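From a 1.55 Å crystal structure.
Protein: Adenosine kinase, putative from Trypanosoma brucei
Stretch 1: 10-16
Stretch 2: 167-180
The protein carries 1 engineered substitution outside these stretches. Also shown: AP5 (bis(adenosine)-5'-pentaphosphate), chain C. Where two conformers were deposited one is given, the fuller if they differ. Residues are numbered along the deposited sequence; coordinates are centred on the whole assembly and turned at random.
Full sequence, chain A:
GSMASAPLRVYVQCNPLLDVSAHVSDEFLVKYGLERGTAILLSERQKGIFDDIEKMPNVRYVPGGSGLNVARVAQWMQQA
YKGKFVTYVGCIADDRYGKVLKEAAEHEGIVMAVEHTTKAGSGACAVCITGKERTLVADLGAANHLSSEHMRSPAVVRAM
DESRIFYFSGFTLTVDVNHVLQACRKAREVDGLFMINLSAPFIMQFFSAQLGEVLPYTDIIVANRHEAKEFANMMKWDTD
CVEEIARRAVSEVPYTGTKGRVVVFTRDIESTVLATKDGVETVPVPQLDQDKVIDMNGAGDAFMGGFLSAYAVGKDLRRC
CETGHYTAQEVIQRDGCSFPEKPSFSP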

# COMPACT_ATOMS: atom_id res chain seq x y z
N VAL A 10 8.40 8.51 9.18
CA VAL A 10 8.00 7.80 7.99
C VAL A 10 7.18 8.74 7.11
O VAL A 10 6.29 9.46 7.61
CB VAL A 10 7.18 6.53 8.36
CG1 VAL A 10 6.61 5.90 7.11
CG2 VAL A 10 8.07 5.50 9.08
N TYR A 11 7.50 8.74 5.83
CA TYR A 11 6.77 9.49 4.82
C TYR A 11 6.06 8.50 3.94
O TYR A 11 6.72 7.62 3.35
CB TYR A 11 7.79 10.28 3.97
CG TYR A 11 7.19 11.10 2.84
CD1 TYR A 11 6.99 12.48 3.02
CD2 TYR A 11 6.88 10.51 1.60
CE1 TYR A 11 6.44 13.26 2.01
CE2 TYR A 11 6.32 11.29 0.56
CZ TYR A 11 6.10 12.66 0.78
OH TYR A 11 5.58 13.42 -0.25
N VAL A 12 4.74 8.63 3.82
CA VAL A 12 3.97 7.73 2.97
C VAL A 12 3.24 8.55 1.92
O VAL A 12 2.67 9.60 2.24
CB VAL A 12 2.88 7.00 3.80
CG1 VAL A 12 1.91 6.17 2.90
CG2 VAL A 12 3.52 6.13 4.88
N GLN A 13 3.22 8.07 0.67
CA GLN A 13 2.48 8.76 -0.40
C GLN A 13 1.67 7.73 -1.17
O GLN A 13 2.16 6.64 -1.53
CB GLN A 13 3.45 9.53 -1.31
CG GLN A 13 2.75 10.31 -2.45
CD GLN A 13 3.58 11.46 -3.01
OE1 GLN A 13 3.46 11.81 -4.21
NE2 GLN A 13 4.39 12.06 -2.17
N CYS A 14 0.40 8.09 -1.42
CA CYS A 14 -0.49 7.21 -2.16
C CYS A 14 -1.71 8.05 -2.58
O CYS A 14 -1.66 9.31 -2.62
CB CYS A 14 -0.88 6.02 -1.26
SG CYS A 14 -1.74 4.65 -2.07
N ASN A 15 -2.78 7.36 -2.94
CA ASN A 15 -4.04 7.96 -3.40
C ASN A 15 -5.08 7.76 -2.32
O ASN A 15 -5.45 6.62 -2.03
CB ASN A 15 -4.49 7.21 -4.65
CG ASN A 15 -3.41 7.19 -5.73
OD1 ASN A 15 -2.78 8.21 -5.99
ND2 ASN A 15 -3.20 6.01 -6.39
N PRO A 16 -5.54 8.86 -1.69
CA PRO A 16 -6.47 8.67 -0.57
C PRO A 16 -7.87 8.43 -1.16
O PRO A 16 -8.36 9.23 -1.95
CB PRO A 16 -6.38 10.00 0.21
CG PRO A 16 -5.81 10.99 -0.76
CD PRO A 16 -5.00 10.24 -1.76
N TYR A 167 7.84 5.48 1.92
CA TYR A 167 7.08 4.38 1.38
C TYR A 167 6.07 4.91 0.38
O TYR A 167 5.22 5.76 0.73
CB TYR A 167 6.35 3.62 2.50
CG TYR A 167 5.34 2.65 1.96
CD1 TYR A 167 5.74 1.48 1.32
CD2 TYR A 167 3.99 2.93 2.04
CE1 TYR A 167 4.80 0.59 0.80
CE2 TYR A 167 3.05 2.05 1.52
CZ TYR A 167 3.47 0.90 0.91
OH TYR A 167 2.53 0.04 0.40
N PHE A 168 6.15 4.38 -0.83
CA PHE A 168 5.16 4.67 -1.86
C PHE A 168 4.48 3.40 -2.27
O PHE A 168 5.14 2.38 -2.42
CB PHE A 168 5.83 5.26 -3.10
CG PHE A 168 6.09 6.73 -3.01
CD1 PHE A 168 6.90 7.26 -1.99
CD2 PHE A 168 5.58 7.58 -3.97
CE1 PHE A 168 7.14 8.65 -1.91
CE2 PHE A 168 5.84 8.95 -3.92
CZ PHE A 168 6.63 9.48 -2.87
N SER A 169 3.16 3.45 -2.45
CA SER A 169 2.48 2.32 -3.06
C SER A 169 2.83 2.27 -4.55
O SER A 169 3.08 3.31 -5.18
CB SER A 169 0.98 2.46 -2.90
OG SER A 169 0.50 3.49 -3.74
N GLY A 170 2.82 1.06 -5.11
CA GLY A 170 2.95 0.93 -6.55
C GLY A 170 1.85 1.70 -7.26
O GLY A 170 2.04 2.19 -8.36
N PHE A 171 0.70 1.82 -6.62
CA PHE A 171 -0.40 2.62 -7.20
C PHE A 171 -0.07 4.07 -7.51
O PHE A 171 -0.70 4.65 -8.42
CB PHE A 171 -1.59 2.58 -6.26
CG PHE A 171 -2.25 1.23 -6.11
CD1 PHE A 171 -2.45 0.69 -4.82
CD2 PHE A 171 -2.71 0.54 -7.22
CE1 PHE A 171 -3.15 -0.55 -4.68
CE2 PHE A 171 -3.42 -0.72 -7.10
CZ PHE A 171 -3.63 -1.24 -5.83
N THR A 172 0.94 4.63 -6.85
CA THR A 172 1.39 5.99 -7.19
C THR A 172 1.96 6.10 -8.61
O THR A 172 2.00 7.17 -9.16
CB THR A 172 2.44 6.54 -6.20
OG1 THR A 172 3.60 5.73 -6.23
CG2 THR A 172 1.86 6.57 -4.78
N LEU A 173 2.35 4.98 -9.22
CA LEU A 173 3.02 5.03 -10.52
C LEU A 173 2.05 5.40 -11.64
O LEU A 173 2.46 5.74 -12.75
CB LEU A 173 3.68 3.68 -10.80
CG LEU A 173 4.81 3.40 -9.80
CD1 LEU A 173 5.28 1.95 -9.89
CD2 LEU A 173 6.01 4.35 -10.00
N THR A 174 0.75 5.33 -11.34
CA THR A 174 -0.25 5.70 -12.37
C THR A 174 -0.56 7.21 -12.42
O THR A 174 -1.27 7.66 -13.33
CB THR A 174 -1.58 4.94 -12.24
OG1 THR A 174 -2.42 5.58 -11.25
CG2 THR A 174 -1.36 3.49 -11.89
N VAL A 175 -0.03 7.96 -11.46
CA VAL A 175 -0.30 9.39 -11.32
C VAL A 175 0.84 10.15 -12.01
O VAL A 175 0.73 10.46 -13.21
CB VAL A 175 -0.55 9.80 -9.86
CG1 VAL A 175 -0.79 11.33 -9.76
CG2 VAL A 175 -1.77 8.99 -9.29
N ASP A 176 1.94 10.37 -11.31
CA ASP A 176 3.11 10.99 -11.95
C ASP A 176 4.38 10.39 -11.37
O ASP A 176 4.69 10.59 -10.19
CB ASP A 176 3.10 12.51 -11.72
CG ASP A 176 4.14 13.24 -12.54
OD1 ASP A 176 5.11 12.62 -13.03
OD2 ASP A 176 3.97 14.47 -12.71
N VAL A 177 5.11 9.69 -12.20
CA VAL A 177 6.35 9.04 -11.78
C VAL A 177 7.35 10.02 -11.19
O VAL A 177 8.10 9.68 -10.27
CB VAL A 177 6.99 8.23 -12.94
CG1 VAL A 177 7.62 9.15 -14.02
CG2 VAL A 177 8.05 7.21 -12.41
N ASN A 178 7.34 11.25 -11.72
CA ASN A 178 8.21 12.29 -11.21
C ASN A 178 7.98 12.62 -9.73
O ASN A 178 8.95 12.99 -9.03
CB ASN A 178 8.15 13.50 -12.11
CG ASN A 178 8.76 13.23 -13.47
OD1 ASN A 178 9.79 12.55 -13.58
ND2 ASN A 178 8.12 13.73 -14.51
N HIS A 179 6.75 12.47 -9.23
CA HIS A 179 6.52 12.69 -7.79
C HIS A 179 7.26 11.64 -6.98
O HIS A 179 7.86 11.93 -5.94
CB HIS A 179 5.04 12.58 -7.44
CG HIS A 179 4.17 13.58 -8.14
ND1 HIS A 179 4.67 14.65 -8.84
CD2 HIS A 179 2.81 13.66 -8.22
CE1 HIS A 179 3.66 15.35 -9.34
NE2 HIS A 179 2.52 14.76 -8.99
N VAL A 180 7.24 10.41 -7.46
CA VAL A 180 7.92 9.30 -6.82
C VAL A 180 9.41 9.54 -6.87
O VAL A 180 10.08 9.36 -5.84
CB VAL A 180 7.60 7.96 -7.52
CG1 VAL A 180 8.10 6.81 -6.66
CG2 VAL A 180 6.07 7.81 -7.69
PA AP5 C . -1.35 -11.90 1.75
O1A AP5 C . -2.60 -12.68 1.39
O2A AP5 C . -0.08 -12.44 1.13
O3A AP5 C . -1.42 -10.34 1.35
PB AP5 C . -2.10 -9.72 0.02
O1B AP5 C . -2.27 -10.73 -1.07
O2B AP5 C . -1.32 -8.49 -0.30
O3B AP5 C . -3.52 -9.34 0.63
PG AP5 C . -4.94 -9.04 -0.02
O1G AP5 C . -5.97 -9.35 1.03
O2G AP5 C . -5.26 -9.85 -1.25
O3G AP5 C . -4.82 -7.50 -0.20
PD AP5 C . -5.87 -6.43 -0.81
O1D AP5 C . -7.17 -7.05 -1.28
O2D AP5 C . -5.07 -5.61 -1.78
O3D AP5 C . -6.24 -5.59 0.52
PE AP5 C . -5.42 -4.33 1.10
O1E AP5 C . -3.94 -4.58 0.96
O2E AP5 C . -5.95 -3.99 2.49
O5F AP5 C . -1.28 -11.82 3.35
C5F AP5 C . -0.31 -11.00 4.00
C4F AP5 C . -0.09 -11.52 5.40
O4F AP5 C . -1.35 -11.61 6.10
C3F AP5 C . 0.44 -12.95 5.48
O3F AP5 C . 1.85 -12.94 5.41
C2F AP5 C . -0.12 -13.47 6.77
O2F AP5 C . 0.66 -13.02 7.84
C1F AP5 C . -1.47 -12.75 6.85
N9A AP5 C . -2.60 -13.54 6.28
C8A AP5 C . -3.29 -13.27 5.09
N7A AP5 C . -4.26 -14.22 4.95
C5A AP5 C . -4.21 -15.05 6.02
C6A AP5 C . -4.97 -16.13 6.42
N6A AP5 C . -6.06 -16.51 5.75
N1A AP5 C . -4.66 -16.75 7.60
C2A AP5 C . -3.63 -16.31 8.42
N3A AP5 C . -2.89 -15.22 8.01
C4A AP5 C . -3.18 -14.59 6.86
O5J AP5 C . -5.80 -3.13 0.07
C5J AP5 C . -7.15 -2.71 -0.05
C4J AP5 C . -7.07 -1.22 -0.35
O4J AP5 C . -6.58 -1.00 -1.68
C3J AP5 C . -8.43 -0.52 -0.35
O3J AP5 C . -8.52 0.23 0.86
C2J AP5 C . -8.42 0.36 -1.61
O2J AP5 C . -8.84 1.70 -1.38
C1J AP5 C . -6.96 0.32 -2.01
N9B AP5 C . -6.73 0.59 -3.43
C8B AP5 C . -7.27 -0.12 -4.47
N7B AP5 C . -6.85 0.48 -5.62
C5B AP5 C . -6.06 1.55 -5.30
C6B AP5 C . -5.37 2.50 -6.07
N6B AP5 C . -5.45 2.56 -7.41
N1B AP5 C . -4.70 3.46 -5.38
C2B AP5 C . -4.57 3.50 -4.01
N3B AP5 C . -5.29 2.59 -3.25
C4B AP5 C . -5.98 1.62 -3.91

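Strand 10-13 and the strand that includes Tyr 167 and Phe 168 run parallel, with 16° between their directions. The pairing of Val 12 with Tyr 167 sets the register. Tyr 167 uses both of its backbone polar groups on the neighbouring strand. Tyr 167 N donates to Tyr 11 O at 2.8 Å, nearly straight at 170°. Tyr 167 O accepts from Gln 13 N at 3.1 Å. These two bonds straddle Val 12, as expected for a parallel bridge. Tyr 167 O also receives a CA-H...O contact from Val 12 CA at 3.2 Å. One step on, Ser 169 N donates weakly to Gln 13 O at 3.5 Å. The methyl Thr 172 CG2 also lies 3.3 Å from Gln 13 O.

Side chains pack on both faces of the sheet. On the face of Val 12 and Tyr 167, Val 12 CG1 meets the edge of the tyrosine ring, 3.9 Å from Tyr 167 CD2. On the other face, Gln 13 CB sits over the Phe 168 ring, 3.6 Å from its centroid, in a CH-pi contact. Tyr 11 CE2 adds an apolar contact with Phe 168 CE1 at 3.7 Å. The side-chain amide of Gln 13 finds no hydrogen-bond partner in the other stretch. Gln 13 OE1 has His 179 CB at 3.7 Å, a carbon neighbour. Gln 13 NE2 lies 2.6 Å from Tyr 11 OH, but the angle is too poor for a hydrogen bond.

Beyond the strand, Cys 14 SG comes to 3.0 Å from Ser 169 OG. Cys 14 SG accepts a weak bond from Asn 15 N at 3.0 Å and is hydrogen-bonded elsewhere in the structure. Ser 169 O is well satisfied by Thr 172: Ser 169 O accepts from Thr 172 OG1 at 2.7 Å and from Thr 172 N at 3.0 Å. This ties the start of the 3-10 segment to the residue before it.

Asn 15 ND2 makes a hydrogen bond to the ligand, donating to AP5 N1B at 3.1 Å and 171°, and donates weakly to Phe 171 O at 3.5 Å. Asn 15 OD1 lies 3.5 Å from Val 175 CG2, an apolar neighbour. The Phe 171 ring has AP5 C6B over one face, so both stretches contact the same adenine. Farther along, Asp 176 OD1 caps the helix by accepting from Asn 178 N at 2.9 Å.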